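Local coordinates for putative aldehyde dehydrogenase (Burkholderia cenocepacia, PDB 4YWE), which probably oxidises an aldehyde substrate with NAD or NADP as electron acceptor, at residues A[14-19]-A[208-213]; A[141-146]-A[477-482]; A[416-421]-A[454-459]. All coordinates share one frame; numbering follows the deposited sequence.

Interaction 1 of 3, residues A[14-19]-A[208-213]; sequences HFIAGE and NIVTGY
The imidazole of His14 lies against Val210 and Thr211: Val210 CG1 sits over one face, 3.8 Å from the ring centroid in a CH-pi contact, while the carbonyl of Thr211 meets the edge, its O 3.1 Å from His14 CE1. The Phe15 ring has Gly18 N over one face, toward the rim, and meets the ring of Trp20 with about 60° between planes. His14 ND1 accepts a weak, bent bond from Thr211 N (3.2 Å, 130° at the hydrogen). Behind it, Phe15 and Ile209 form a single antiparallel hydrogen-bonded bridge, Phe15 N to Ile209 O at 2.9 Å and Ile209 N to Phe15 O at 3.0 Å. At the far end Asn208 OD1 receives Ala17 N at 3.1 Å, nearly straight, in the type I' turn joining strands 14-16 and 19-21; its ND2 is held by the carbonyls of Gly205 and Cys178. The N-terminal hairpin thus adds to strand 207-209 at the rim of the Rossmann-like sheet; Asn208 and Val210 pack on helix 48-63, Phe15 and Ile209 on helix 188-200. If ND1 accepts from Thr211 N, as the weak bond suggests, it would be unprotonated; with NE2 weakly bonded to Asp50, this is consistent with a neutral ring protonated on NE2.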
ATOM      1  N   HIS A  14     -31.443  -8.121  26.537  1.00 30.74           N
ATOM      2  CA  HIS A  14     -30.260  -8.202  25.692  1.00 27.65           C
ATOM      3  C   HIS A  14     -30.683  -8.349  24.238  1.00 29.89           C
ATOM      4  O   HIS A  14     -31.847  -8.619  23.951  1.00 32.45           O
ATOM      5  CB  HIS A  14     -29.370  -9.380  26.096  1.00 24.83           C
ATOM      6  CG  HIS A  14     -28.888  -9.318  27.512  1.00 23.34           C
ATOM      7  ND1 HIS A  14     -28.163  -8.257  28.004  1.00 23.00           N
ATOM      8  CD2 HIS A  14     -29.016 -10.196  28.535  1.00 23.35           C
ATOM      9  CE1 HIS A  14     -27.871  -8.478  29.275  1.00 22.09           C
ATOM     10  NE2 HIS A  14     -28.376  -9.647  29.620  1.00 22.52           N
ATOM     11  N   PHE A  15     -29.739  -8.171  23.321  1.00 27.84           N
ATOM     12  CA  PHE A  15     -30.007  -8.411  21.910  1.00 29.07           C
ATOM     13  C   PHE A  15     -29.117  -9.542  21.409  1.00 27.98           C
ATOM     14  O   PHE A  15     -27.994  -9.312  20.964  1.00 28.76           O
ATOM     15  CB  PHE A  15     -29.785  -7.143  21.085  1.00 26.90           C
ATOM     16  CG  PHE A  15     -30.235  -7.264  19.657  1.00 26.91           C
ATOM     17  CD1 PHE A  15     -31.582  -7.249  19.340  1.00 20.05           C
ATOM     18  CD2 PHE A  15     -29.312  -7.388  18.633  1.00 22.81           C
ATOM     19  CE1 PHE A  15     -32.003  -7.360  18.028  1.00 22.63           C
ATOM     20  CE2 PHE A  15     -29.725  -7.499  17.318  1.00 23.78           C
ATOM     21  CZ  PHE A  15     -31.074  -7.484  17.016  1.00 20.77           C
ATOM     22  N   ILE A  16     -29.627 -10.765  21.494  1.00 30.56           N
ATOM     23  CA  ILE A  16     -28.856 -11.949  21.141  1.00 30.75           C
ATOM     24  C   ILE A  16     -29.527 -12.699  19.995  1.00 31.10           C
ATOM     25  O   ILE A  16     -30.734 -12.940  20.027  1.00 32.33           O
ATOM     26  CB  ILE A  16     -28.672 -12.869  22.364  1.00 32.29           C
ATOM     27  CG1 ILE A  16     -28.100 -12.081  23.545  1.00 31.59           C
ATOM     28  CG2 ILE A  16     -27.781 -14.053  22.015  1.00 34.83           C
ATOM     29  CD1 ILE A  16     -27.972 -12.890  24.819  1.00 30.76           C
ATOM     30  N   ALA A  17     -28.733 -13.056  18.988  1.00 24.43           N
ATOM     31  CA  ALA A  17     -29.206 -13.818  17.831  1.00 25.30           C
ATOM     32  C   ALA A  17     -30.374 -13.133  17.120  1.00 27.81           C
ATOM     33  O   ALA A  17     -31.303 -13.795  16.658  1.00 28.74           O
ATOM     34  CB  ALA A  17     -29.599 -15.232  18.251  1.00 25.44           C
ATOM     35  N   GLY A  18     -30.321 -11.808  17.041  1.00 26.48           N
ATOM     36  CA  GLY A  18     -31.320 -11.041  16.320  1.00 27.97           C
ATOM     37  C   GLY A  18     -32.649 -10.883  17.034  1.00 29.20           C
ATOM     38  O   GLY A  18     -33.628 -10.434  16.441  1.00 29.45           O
ATOM     39  N   GLU A  19     -32.686 -11.251  18.310  1.00 34.51           N
ATOM     40  CA  GLU A  19     -33.910 -11.142  19.094  1.00 37.46           C
ATOM     41  C   GLU A  19     -33.638 -10.541  20.467  1.00 33.32           C
ATOM     42  O   GLU A  19     -32.533 -10.653  20.996  1.00 29.53           O
ATOM     43  CB  GLU A  19     -34.574 -12.514  19.244  1.00 47.53           C
ATOM     44  CG  GLU A  19     -35.193 -13.045  17.960  1.00 56.48           C
ATOM     45  CD  GLU A  19     -35.813 -14.417  18.135  1.00 63.33           C
ATOM     46  OE1 GLU A  19     -35.513 -15.082  19.149  1.00 65.01           O
ATOM     47  OE2 GLU A  19     -36.601 -14.829  17.259  1.00 67.01           O
ATOM     48  N   ASN A 208     -24.352  -8.584  18.542  1.00 15.08           N
ATOM     49  CA  ASN A 208     -24.974  -8.984  19.797  1.00 18.84           C
ATOM     50  C   ASN A 208     -24.663  -7.970  20.891  1.00 23.36           C
ATOM     51  O   ASN A 208     -23.515  -7.559  21.059  1.00 26.35           O
ATOM     52  CB  ASN A 208     -24.500 -10.376  20.221  1.00 15.66           C
ATOM     53  CG  ASN A 208     -24.740 -11.423  19.154  1.00 21.11           C
ATOM     54  OD1 ASN A 208     -25.830 -11.986  19.052  1.00 21.08           O
ATOM     55  ND2 ASN A 208     -23.718 -11.693  18.348  1.00 15.40           N
ATOM     56  N   ILE A 209     -25.691  -7.570  21.631  1.00 15.93           N
ATOM     57  CA  ILE A 209     -25.524  -6.590  22.695  1.00 19.04           C
ATOM     58  C   ILE A 209     -25.890  -7.206  24.039  1.00 21.76           C
ATOM     59  O   ILE A 209     -26.994  -7.724  24.213  1.00 23.14           O
ATOM     60  CB  ILE A 209     -26.370  -5.329  22.438  1.00 20.20           C
ATOM     61  CG1 ILE A 209     -26.299  -4.912  20.966  1.00 24.92           C
ATOM     62  CG2 ILE A 209     -25.919  -4.198  23.349  1.00 18.88           C
ATOM     63  CD1 ILE A 209     -24.937  -4.433  20.526  1.00 26.80           C
ATOM     64  N   VAL A 210     -24.962  -7.152  24.988  1.00 22.30           N
ATOM     65  CA  VAL A 210     -25.232  -7.616  26.343  1.00 21.36           C
ATOM     66  C   VAL A 210     -24.956  -6.494  27.335  1.00 18.96           C
ATOM     67  O   VAL A 210     -23.802  -6.168  27.612  1.00 18.46           O
ATOM     68  CB  VAL A 210     -24.402  -8.867  26.690  1.00 21.57           C
ATOM     69  CG1 VAL A 210     -24.658  -9.289  28.133  1.00 17.16           C
ATOM     70  CG2 VAL A 210     -24.728 -10.003  25.735  1.00 22.32           C
ATOM     71  N   THR A 211     -26.021  -5.898  27.860  1.00 19.78           N
ATOM     72  CA  THR A 211     -25.889  -4.847  28.862  1.00 20.06           C
ATOM     73  C   THR A 211     -25.524  -5.457  30.209  1.00 21.33           C
ATOM     74  O   THR A 211     -25.697  -6.654  30.416  1.00 23.00           O
ATOM     75  CB  THR A 211     -27.184  -4.028  29.007  1.00 21.35           C
ATOM     76  OG1 THR A 211     -28.269  -4.901  29.349  1.00 25.25           O
ATOM     77  CG2 THR A 211     -27.507  -3.311  27.707  1.00 20.76           C
ATOM     78  N   GLY A 212     -25.014  -4.635  31.119  1.00 20.51           N
ATOM     79  CA  GLY A 212     -24.648  -5.108  32.440  1.00 17.85           C
ATOM     80  C   GLY A 212     -23.444  -4.409  33.036  1.00 17.36           C
ATOM     81  O   GLY A 212     -22.845  -3.534  32.409  1.00 16.69           O
ATOM     82  N   TYR A 213     -23.088  -4.796  34.257  1.00 20.53           N
ATOM     83  CA  TYR A 213     -21.951  -4.199  34.945  1.00 23.19           C
ATOM     84  C   TYR A 213     -20.640  -4.678  34.337  1.00 24.17           C
ATOM     85  O   TYR A 213     -20.556  -5.791  33.819  1.00 26.73           O
ATOM     86  CB  TYR A 213     -21.986  -4.528  36.439  1.00 21.81           C
ATOM     87  CG  TYR A 213     -23.132  -3.887  37.188  1.00 22.41           C
ATOM     88  CD1 TYR A 213     -23.227  -2.506  37.299  1.00 23.72           C
ATOM     89  CD2 TYR A 213     -24.110  -4.663  37.796  1.00 23.45           C
ATOM     90  CE1 TYR A 213     -24.271  -1.915  37.986  1.00 22.58           C
ATOM     91  CE2 TYR A 213     -25.157  -4.081  38.486  1.00 20.81           C
ATOM     92  CZ  TYR A 213     -25.232  -2.708  38.577  1.00 24.39           C
ATOM     93  OH  TYR A 213     -26.272  -2.123  39.264  1.00 30.01           O
TER

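Interaction 2 of 3, residues A[141-146]-A[477-482]; sequences VLTVRE and TALKTI
Glu146 and Lys480 form a salt bridge, OE2 to NZ at 2.9 Å on the syn lone pair of the carboxylate, across an antiparallel beta ladder between strands 139-155 and 477-485. Thr481 and Ile482 continue this sheet in parallel into the second subunit, consistent with the oligomerisation strands of aldehyde dehydrogenases. Lys480 leaves with CG anti to its backbone N and bends at its third torsion (chi3 -72°), which brings its ammonium to the carboxylate; carbonyls of Ala433 and Leu436 of the second subunit also grip NZ. The other carboxylate oxygen, Glu146 OE1, takes a bond from a water that also donates to Ala478 O.

Between the backbones, Leu142 pairs with Ile482, Val144 with Lys480 and Glu146 with Ala478, each through two N-H to O bonds; the shortest runs from Ala478 N to Glu146 O at 2.7 Å. On the face with these pairs, Val144 CG2 lies alongside Lys480 CB at 3.8 Å, and Leu142 CD2 packs on Ile482 CB. The opposite face carries Thr143, Arg145, Leu479 and Thr481. There Leu479 CD1 approaches Thr143 CB to 3.6 Å and lies over one face of the Arg145 guanidinium, toward its rim; NH2 forms a salt bridge with Glu131 and NE bonds to His129 O. In the guanidinium plane, a water accepts from Arg145 NH1 at 2.7 Å and lies 2.8 Å from Thr477 OG1, itself hydrogen-bonded to Leu473 O.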
ATOM      1  N   VAL A 141       3.469 -16.390  -3.889  1.00 14.08           N
ATOM      2  CA  VAL A 141       3.116 -16.097  -2.508  1.00 13.64           C
ATOM      3  C   VAL A 141       2.059 -15.004  -2.458  1.00 13.21           C
ATOM      4  O   VAL A 141       2.248 -13.923  -3.011  1.00 13.12           O
ATOM      5  CB  VAL A 141       4.357 -15.699  -1.695  1.00 13.57           C
ATOM      6  CG1 VAL A 141       3.960 -15.265  -0.291  1.00 13.13           C
ATOM      7  CG2 VAL A 141       5.351 -16.852  -1.645  1.00 14.05           C
ATOM      8  N   LEU A 142       0.942 -15.295  -1.804  1.00 13.01           N
ATOM      9  CA  LEU A 142      -0.105 -14.300  -1.612  1.00 18.28           C
ATOM     10  C   LEU A 142      -0.489 -14.208  -0.139  1.00 15.40           C
ATOM     11  O   LEU A 142      -0.330 -15.168   0.617  1.00 12.43           O
ATOM     12  CB  LEU A 142      -1.340 -14.621  -2.462  1.00 18.38           C
ATOM     13  CG  LEU A 142      -2.136 -15.899  -2.183  1.00 21.02           C
ATOM     14  CD1 LEU A 142      -3.572 -15.733  -2.651  1.00 19.65           C
ATOM     15  CD2 LEU A 142      -1.501 -17.101  -2.866  1.00 20.51           C
ATOM     16  N   THR A 143      -0.982 -13.044   0.262  1.00 11.96           N
ATOM     17  CA  THR A 143      -1.444 -12.842   1.628  1.00 11.68           C
ATOM     18  C   THR A 143      -2.897 -12.391   1.627  1.00 16.73           C
ATOM     19  O   THR A 143      -3.321 -11.635   0.753  1.00 14.08           O
ATOM     20  CB  THR A 143      -0.590 -11.803   2.377  1.00 11.42           C
ATOM     21  OG1 THR A 143      -0.818 -10.502   1.822  1.00 18.10           O
ATOM     22  CG2 THR A 143       0.893 -12.147   2.278  1.00 11.62           C
ATOM     23  N   VAL A 144      -3.656 -12.866   2.607  1.00 15.62           N
ATOM     24  CA  VAL A 144      -5.058 -12.499   2.732  1.00 13.92           C
ATOM     25  C   VAL A 144      -5.327 -12.001   4.144  1.00 11.19           C
ATOM     26  O   VAL A 144      -4.841 -12.577   5.118  1.00 11.20           O
ATOM     27  CB  VAL A 144      -5.981 -13.679   2.375  1.00 13.90           C
ATOM     28  CG1 VAL A 144      -5.984 -13.914   0.872  1.00 12.21           C
ATOM     29  CG2 VAL A 144      -5.551 -14.935   3.117  1.00 14.66           C
ATOM     30  N   ARG A 145      -6.094 -10.923   4.252  1.00 11.01           N
ATOM     31  CA  ARG A 145      -6.421 -10.356   5.552  1.00 10.82           C
ATOM     32  C   ARG A 145      -7.804 -10.824   5.984  1.00 14.27           C
ATOM     33  O   ARG A 145      -8.823 -10.301   5.537  1.00 14.01           O
ATOM     34  CB  ARG A 145      -6.339  -8.831   5.506  1.00 10.58           C
ATOM     35  CG  ARG A 145      -4.948  -8.340   5.130  1.00 27.12           C
ATOM     36  CD  ARG A 145      -4.818  -6.828   5.168  1.00 22.38           C
ATOM     37  NE  ARG A 145      -3.495  -6.409   4.711  1.00 18.94           N
ATOM     38  CZ  ARG A 145      -2.410  -6.390   5.479  1.00 20.14           C
ATOM     39  NH1 ARG A 145      -2.488  -6.759   6.751  1.00 10.18           N
ATOM     40  NH2 ARG A 145      -1.246  -5.998   4.979  1.00 23.98           N
ATOM     41  N   GLU A 146      -7.820 -11.828   6.854  1.00 12.18           N
ATOM     42  CA  GLU A 146      -9.058 -12.465   7.278  1.00 15.16           C
ATOM     43  C   GLU A 146      -9.522 -11.927   8.620  1.00 15.59           C
ATOM     44  O   GLU A 146      -8.701 -11.569   9.462  1.00 17.06           O
ATOM     45  CB  GLU A 146      -8.868 -13.978   7.368  1.00 18.69           C
ATOM     46  CG  GLU A 146      -8.406 -14.624   6.078  1.00 20.82           C
ATOM     47  CD  GLU A 146      -7.946 -16.044   6.296  1.00 21.19           C
ATOM     48  OE1 GLU A 146      -7.453 -16.336   7.405  1.00 19.65           O
ATOM     49  OE2 GLU A 146      -8.083 -16.868   5.367  1.00 25.65           O
ATOM     50  N   THR A 477      -8.347  -7.625  11.552  1.00 15.20           N
ATOM     51  CA  THR A 477      -8.050  -8.790  10.728  1.00 14.35           C
ATOM     52  C   THR A 477      -6.721  -9.411  11.146  1.00 14.90           C
ATOM     53  O   THR A 477      -5.973  -8.826  11.929  1.00 14.41           O
ATOM     54  CB  THR A 477      -7.995  -8.448   9.217  1.00 14.27           C
ATOM     55  OG1 THR A 477      -6.985  -7.460   8.975  1.00 13.36           O
ATOM     56  CG2 THR A 477      -9.346  -7.934   8.727  1.00 10.46           C
ATOM     57  N   ALA A 478      -6.446 -10.604  10.630  1.00 14.49           N
ATOM     58  CA  ALA A 478      -5.173 -11.279  10.863  1.00 15.23           C
ATOM     59  C   ALA A 478      -4.615 -11.783   9.540  1.00 17.02           C
ATOM     60  O   ALA A 478      -5.339 -12.372   8.738  1.00 20.38           O
ATOM     61  CB  ALA A 478      -5.341 -12.422  11.842  1.00 12.39           C
ATOM     62  N   LEU A 479      -3.326 -11.552   9.314  1.00 15.97           N
ATOM     63  CA  LEU A 479      -2.715 -11.884   8.034  1.00 15.92           C
ATOM     64  C   LEU A 479      -2.431 -13.377   7.907  1.00 16.33           C
ATOM     65  O   LEU A 479      -1.822 -13.988   8.787  1.00 15.01           O
ATOM     66  CB  LEU A 479      -1.420 -11.092   7.836  1.00 18.38           C
ATOM     67  CG  LEU A 479      -0.854 -11.101   6.415  1.00 16.78           C
ATOM     68  CD1 LEU A 479      -1.749 -10.297   5.484  1.00  8.11           C
ATOM     69  CD2 LEU A 479       0.572 -10.571   6.386  1.00 16.59           C
ATOM     70  N   LYS A 480      -2.889 -13.958   6.804  1.00 15.62           N
ATOM     71  CA  LYS A 480      -2.554 -15.331   6.458  1.00 13.92           C
ATOM     72  C   LYS A 480      -1.701 -15.340   5.196  1.00 11.03           C
ATOM     73  O   LYS A 480      -2.072 -14.742   4.186  1.00  9.70           O
ATOM     74  CB  LYS A 480      -3.816 -16.174   6.251  1.00 16.07           C
ATOM     75  CG  LYS A 480      -3.534 -17.558   5.672  1.00 16.96           C
ATOM     76  CD  LYS A 480      -4.813 -18.285   5.279  1.00 15.79           C
ATOM     77  CE  LYS A 480      -5.601 -18.734   6.499  1.00 14.94           C
ATOM     78  NZ  LYS A 480      -6.867 -19.418   6.114  1.00  9.42           N
ATOM     79  N   THR A 481      -0.558 -16.011   5.254  1.00 11.72           N
ATOM     80  CA  THR A 481       0.323 -16.100   4.094  1.00 14.33           C
ATOM     81  C   THR A 481       0.201 -17.466   3.421  1.00 12.24           C
ATOM     82  O   THR A 481       0.280 -18.506   4.076  1.00 10.10           O
ATOM     83  CB  THR A 481       1.790 -15.842   4.481  1.00 13.65           C
ATOM     84  OG1 THR A 481       1.893 -14.571   5.134  1.00 13.73           O
ATOM     85  CG2 THR A 481       2.681 -15.845   3.248  1.00 12.69           C
ATOM     86  N   ILE A 482       0.003 -17.455   2.108  1.00 13.60           N
ATOM     87  CA  ILE A 482      -0.151 -18.688   1.345  1.00 10.85           C
ATOM     88  C   ILE A 482       0.979 -18.826   0.333  1.00 12.72           C
ATOM     89  O   ILE A 482       1.084 -18.034  -0.605  1.00  9.16           O
ATOM     90  CB  ILE A 482      -1.521 -18.737   0.649  1.00 11.55           C
ATOM     91  CG1 ILE A 482      -2.644 -18.590   1.681  1.00 10.54           C
ATOM     92  CG2 ILE A 482      -1.668 -20.029  -0.144  1.00  9.72           C
ATOM     93  CD1 ILE A 482      -4.026 -18.461   1.073  1.00 12.94           C
TER
HETATM   94  O   HOH W   1      -4.268  -7.615   8.550  1.00 20.92           O
HETATM   95  O   HOH W   2      -5.845 -14.967   9.015  1.00 27.20           O

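Interaction 3 of 3, residues A[416-421]-A[454-459]; sequences GLVAGI and LPFGGV
Gly416 meets Val459 through its carbonyl: Val459 N donates to Gly416 O at 2.8 Å, with 161° at the hydrogen and the donor in the carbonyl plane. The same oxygen lies close to Gly458 CA, and Val459 CG2 reaches to 3.6 Å from it. Gly416, which has no side chain, thus brings its backbone directly next to Gly458 and Val459. Gly416 N, for its part, is held by the hydroxyl of Ser462.

Leu417 comes next, with CG anti to its backbone N (chi1 -173°), and its two methyls divide their work. CD1 presses on the peptide between Gly457 and Gly458, 3.5 Å from Gly457 C, whereas CD2 touches the tip of the Phe456 ring at CZ, 3.7 Å away. The Leu417 carbonyl turns to a water, which donates to Leu417 O at 2.7 Å and accepts from Gly457 N at 3.1 Å; this water also sits over one face of the Phe456 ring, toward its rim.

Val418 opens strand 418-422 and sets CG2 obliquely against Phe456 CE1 at 3.7 Å. The Phe456 side chain thus runs roughly at right angles to both Leu417 and Val418. Its ring is also a cation-pi partner of Lys468, while Leu417 packs on Cys290.

The contact joins the start of a strand in the catalytic domain to the loop before strand 463-464. One direct hydrogen bond and one water bridge tie the backbones, whereas the Phe456 ring is held by Leu417, Val418, the water over its face and the cation-pi contact with Lys468. The contact therefore fixes an aromatic wall beside Glu256, which is predicted to be in the active site.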
ATOM      1  N   GLY A 416      -0.267   9.758  26.409  1.00 19.16           N
ATOM      2  CA  GLY A 416       0.156  10.196  25.092  1.00 18.93           C
ATOM      3  C   GLY A 416      -0.866   9.797  24.049  1.00 18.98           C
ATOM      4  O   GLY A 416      -0.746   8.746  23.422  1.00 19.39           O
ATOM      5  N   LEU A 417      -1.878  10.637  23.862  1.00 19.28           N
ATOM      6  CA  LEU A 417      -3.001  10.293  22.999  1.00 17.40           C
ATOM      7  C   LEU A 417      -3.147  11.269  21.833  1.00 19.33           C
ATOM      8  O   LEU A 417      -3.126  10.866  20.669  1.00 18.45           O
ATOM      9  CB  LEU A 417      -4.295  10.251  23.817  1.00 15.43           C
ATOM     10  CG  LEU A 417      -5.554   9.750  23.108  1.00 14.76           C
ATOM     11  CD1 LEU A 417      -5.325   8.364  22.536  1.00 13.28           C
ATOM     12  CD2 LEU A 417      -6.734   9.742  24.065  1.00 15.87           C
ATOM     13  N   VAL A 418      -3.295  12.551  22.156  1.00 20.36           N
ATOM     14  CA  VAL A 418      -3.482  13.598  21.157  1.00 18.82           C
ATOM     15  C   VAL A 418      -2.691  14.838  21.581  1.00 21.56           C
ATOM     16  O   VAL A 418      -2.498  15.075  22.771  1.00 24.65           O
ATOM     17  CB  VAL A 418      -4.994  13.914  20.964  1.00 13.20           C
ATOM     18  CG1 VAL A 418      -5.209  15.245  20.256  1.00 14.87           C
ATOM     19  CG2 VAL A 418      -5.685  12.791  20.199  1.00 10.90           C
ATOM     20  N   ALA A 419      -2.204  15.608  20.612  1.00 21.44           N
ATOM     21  CA  ALA A 419      -1.557  16.879  20.914  1.00 20.94           C
ATOM     22  C   ALA A 419      -1.933  17.940  19.883  1.00 21.83           C
ATOM     23  O   ALA A 419      -2.055  17.647  18.693  1.00 12.46           O
ATOM     24  CB  ALA A 419      -0.050  16.707  20.976  1.00 20.54           C
ATOM     25  N   GLY A 420      -2.123  19.169  20.352  1.00 19.21           N
ATOM     26  CA  GLY A 420      -2.429  20.285  19.474  1.00 13.29           C
ATOM     27  C   GLY A 420      -1.313  21.312  19.427  1.00 16.77           C
ATOM     28  O   GLY A 420      -0.751  21.679  20.459  1.00 17.10           O
ATOM     29  N   ILE A 421      -0.989  21.774  18.223  1.00 18.23           N
ATOM     30  CA  ILE A 421       0.073  22.757  18.032  1.00 19.12           C
ATOM     31  C   ILE A 421      -0.489  24.042  17.439  1.00 19.82           C
ATOM     32  O   ILE A 421      -1.100  24.025  16.370  1.00 21.21           O
ATOM     33  CB  ILE A 421       1.191  22.203  17.132  1.00 17.82           C
ATOM     34  CG1 ILE A 421       1.838  20.971  17.767  1.00 15.76           C
ATOM     35  CG2 ILE A 421       2.234  23.277  16.863  1.00 15.46           C
ATOM     36  CD1 ILE A 421       2.876  20.308  16.882  1.00 15.75           C
ATOM     37  N   LEU A 454      -9.288   9.539  10.542  1.00 13.48           N
ATOM     38  CA  LEU A 454      -8.007   9.705  11.224  1.00 16.09           C
ATOM     39  C   LEU A 454      -7.768   8.604  12.251  1.00 18.00           C
ATOM     40  O   LEU A 454      -8.475   8.533  13.258  1.00 19.47           O
ATOM     41  CB  LEU A 454      -7.939  11.072  11.908  1.00 16.63           C
ATOM     42  CG  LEU A 454      -8.411  12.273  11.087  1.00 19.18           C
ATOM     43  CD1 LEU A 454      -8.249  13.558  11.883  1.00 20.78           C
ATOM     44  CD2 LEU A 454      -7.661  12.356   9.767  1.00 17.72           C
ATOM     45  N   PRO A 455      -6.767   7.744  12.000  1.00 15.95           N
ATOM     46  CA  PRO A 455      -6.412   6.669  12.933  1.00 16.13           C
ATOM     47  C   PRO A 455      -6.145   7.202  14.337  1.00 17.94           C
ATOM     48  O   PRO A 455      -5.370   8.144  14.510  1.00 14.44           O
ATOM     49  CB  PRO A 455      -5.148   6.072  12.311  1.00 16.81           C
ATOM     50  CG  PRO A 455      -5.298   6.352  10.851  1.00  9.20           C
ATOM     51  CD  PRO A 455      -5.926   7.716  10.790  1.00  9.92           C
ATOM     52  N   PHE A 456      -6.797   6.597  15.323  1.00 18.28           N
ATOM     53  CA  PHE A 456      -6.805   7.111  16.686  1.00 17.96           C
ATOM     54  C   PHE A 456      -6.275   6.062  17.653  1.00 14.26           C
ATOM     55  O   PHE A 456      -6.627   4.889  17.561  1.00  9.93           O
ATOM     56  CB  PHE A 456      -8.228   7.534  17.069  1.00 21.15           C
ATOM     57  CG  PHE A 456      -8.331   8.223  18.401  1.00 17.75           C
ATOM     58  CD1 PHE A 456      -8.188   9.597  18.498  1.00 17.30           C
ATOM     59  CD2 PHE A 456      -8.603   7.499  19.551  1.00 18.93           C
ATOM     60  CE1 PHE A 456      -8.298  10.235  19.721  1.00 18.79           C
ATOM     61  CE2 PHE A 456      -8.712   8.129  20.775  1.00 20.22           C
ATOM     62  CZ  PHE A 456      -8.559   9.501  20.861  1.00 19.26           C
ATOM     63  N   GLY A 457      -5.425   6.492  18.579  1.00 11.58           N
ATOM     64  CA  GLY A 457      -4.831   5.590  19.550  1.00  9.98           C
ATOM     65  C   GLY A 457      -3.702   6.250  20.316  1.00 16.22           C
ATOM     66  O   GLY A 457      -3.210   7.308  19.923  1.00 10.10           O
ATOM     67  N   GLY A 458      -3.280   5.629  21.409  1.00 15.86           N
ATOM     68  CA  GLY A 458      -2.271   6.236  22.256  1.00 17.73           C
ATOM     69  C   GLY A 458      -0.969   5.478  22.389  1.00 16.75           C
ATOM     70  O   GLY A 458      -0.791   4.402  21.819  1.00 17.31           O
ATOM     71  N   VAL A 459      -0.044   6.069  23.137  1.00 14.75           N
ATOM     72  CA  VAL A 459       1.168   5.391  23.562  1.00 14.55           C
ATOM     73  C   VAL A 459       1.210   5.477  25.080  1.00 15.25           C
ATOM     74  O   VAL A 459       0.447   6.233  25.679  1.00 13.82           O
ATOM     75  CB  VAL A 459       2.432   6.001  22.930  1.00 16.42           C
ATOM     76  CG1 VAL A 459       2.399   5.852  21.414  1.00 15.67           C
ATOM     77  CG2 VAL A 459       2.573   7.463  23.331  1.00 16.33           C
TER
HETATM   78  O   HOH W   3      -4.844   9.479  19.070  1.00 13.37           O

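In the fold
All three interactions are largely buried, but they occupy different levels of the fold. Interaction 3 is nearest the centre of the chain, in the catalytic region, and relies on apolar side chains, glycines and a bridging water. Interactions 1 and 2 lie farther out and reach the same mixed sheet, with about 17 Å between their nearest atoms; one adds a short N-terminal strand through a single bridge, the other pairs long strands continuously and includes a salt bridge. Interaction 3 is nested within the loop closed by interaction 2, and both touch the second subunit, where Pro455 O of one chain and Thr481 OG1 of the other make a weak hydrogen bond. No other chain touches interaction 1.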